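Local atomic coordinates of CT398 (Chlamydia trachomatis, PDB entry 4ILO), a protein that is of unknown function but pairs a long coiled-coil hairpin with a zinc ribbon domain, which suggests binding to nucleic acid or protein partners. Residues I11-E16 with D191-V195. Coordinates in Å, arbitrary orientation, origin at the centre of the assembly. Residues are numbered along the deposited sequence.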
# COMPACT_ATOMS: atom_id res chain seq x y z
N ILE A 11 -21.41 29.11 16.50
CA ILE A 11 -21.31 28.09 15.47
C ILE A 11 -20.24 28.46 14.46
O ILE A 11 -19.57 27.58 13.91
CB ILE A 11 -22.66 27.88 14.78
CG1 ILE A 11 -22.76 26.48 14.18
CG2 ILE A 11 -22.85 28.92 13.67
CD1 ILE A 11 -22.74 25.37 15.18
N LEU A 12 -20.07 29.75 14.17
CA LEU A 12 -18.99 30.13 13.28
C LEU A 12 -17.65 29.67 13.82
O LEU A 12 -16.81 29.14 13.08
CB LEU A 12 -19.04 31.64 12.99
CG LEU A 12 -20.14 31.98 11.96
CD1 LEU A 12 -20.41 33.47 11.83
CD2 LEU A 12 -19.80 31.40 10.57
N ALA A 13 -17.44 29.80 15.13
CA ALA A 13 -16.14 29.43 15.70
C ALA A 13 -15.98 27.92 15.76
O ALA A 13 -14.86 27.40 15.58
CB ALA A 13 -15.96 30.03 17.09
N ILE A 14 -17.07 27.19 16.01
CA ILE A 14 -17.02 25.73 15.91
C ILE A 14 -16.72 25.32 14.48
O ILE A 14 -15.98 24.35 14.23
CB ILE A 14 -18.34 25.14 16.41
CG1 ILE A 14 -18.43 25.35 17.92
CG2 ILE A 14 -18.46 23.69 16.00
CD1 ILE A 14 -19.78 25.21 18.45
N GLN A 15 -17.30 26.04 13.52
CA GLN A 15 -17.11 25.70 12.12
C GLN A 15 -15.64 25.82 11.72
O GLN A 15 -15.15 25.02 10.92
CB GLN A 15 -17.98 26.59 11.25
CG GLN A 15 -17.99 26.21 9.84
CD GLN A 15 -18.92 27.05 9.03
OE1 GLN A 15 -19.84 26.53 8.40
NE2 GLN A 15 -18.71 28.36 9.04
N GLU A 16 -14.91 26.79 12.28
CA GLU A 16 -13.49 26.90 11.94
C GLU A 16 -12.69 25.71 12.47
O GLU A 16 -11.77 25.21 11.80
CB GLU A 16 -12.92 28.23 12.43
CG GLU A 16 -13.48 29.44 11.69
CD GLU A 16 -13.39 29.27 10.16
OE1 GLU A 16 -12.26 29.11 9.62
OE2 GLU A 16 -14.45 29.29 9.49
N ASP A 191 -17.62 21.17 4.02
CA ASP A 191 -17.00 22.49 3.94
C ASP A 191 -17.94 23.47 4.66
O ASP A 191 -18.88 23.05 5.33
CB ASP A 191 -16.64 22.86 2.49
CG ASP A 191 -17.86 23.09 1.61
OD1 ASP A 191 -19.00 23.12 2.13
OD2 ASP A 191 -17.70 23.23 0.37
N ARG A 192 -17.68 24.77 4.53
CA ARG A 192 -18.41 25.72 5.37
C ARG A 192 -19.88 25.69 4.99
O ARG A 192 -20.24 25.88 3.82
CB ARG A 192 -17.85 27.13 5.26
CG ARG A 192 -16.56 27.26 6.08
CD ARG A 192 -15.87 28.65 6.01
NE ARG A 192 -14.58 28.61 6.71
CZ ARG A 192 -13.44 28.12 6.19
NH1 ARG A 192 -13.37 27.66 4.94
NH2 ARG A 192 -12.33 28.13 6.91
N VAL A 193 -20.73 25.44 5.99
CA VAL A 193 -22.16 25.35 5.77
C VAL A 193 -22.96 26.50 6.44
O VAL A 193 -24.17 26.65 6.17
CB VAL A 193 -22.67 23.97 6.21
CG1 VAL A 193 -22.02 22.86 5.30
CG2 VAL A 193 -22.32 23.73 7.67
N VAL A 194 -22.34 27.28 7.32
CA VAL A 194 -22.91 28.53 7.81
C VAL A 194 -22.13 29.62 7.10
O VAL A 194 -20.95 29.85 7.42
CB VAL A 194 -22.77 28.66 9.34
CG1 VAL A 194 -23.52 29.94 9.85
CG2 VAL A 194 -23.33 27.44 10.03
N VAL A 195 -22.74 30.26 6.11
CA VAL A 195 -21.96 31.09 5.19
C VAL A 195 -22.62 32.45 5.00
O VAL A 195 -23.85 32.57 5.07
CB VAL A 195 -21.80 30.41 3.81
CG1 VAL A 195 -21.05 29.05 3.95
CG2 VAL A 195 -23.16 30.29 3.08
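Val194, Gln15 and Arg192 carry most of the surface buried here. Gln15, with chi1 and chi2 both t, reaches straight out from helix 2-86, and its primary amide works as a substitute peptide group against the backbone of the opposing segment. Its OE1 accepts from Val193 N and Val194 N, each at 2.8 Å, the second nearly linear; its NE2 donates to Val194 O at 3.1 Å. An amide suits this buried place because it both donates and accepts, satisfying Val193 N and both the N and O of Val194. Here the start of the zinc ribbon's first strand, 194-198, folds back onto the beginning of the coiled-coil hairpin's first helix, although some 175 residues, almost all helical, separate the two segments; the other edge of the strand pairs with 232-234. Val194 points its compact, branched side chain at the helix, where CG2 lies 4.0 Å from Ile11 CG2 and CG1 lies 4.1 Å from Leu12 CD2; Tyr234 adds to this apolar patch. One helical turn along, at the more exposed margin, the long Arg192 side chain forms a bidentate salt bridge with Glu16: NE to OE2 and NH2 to OE1, both 2.9 Å.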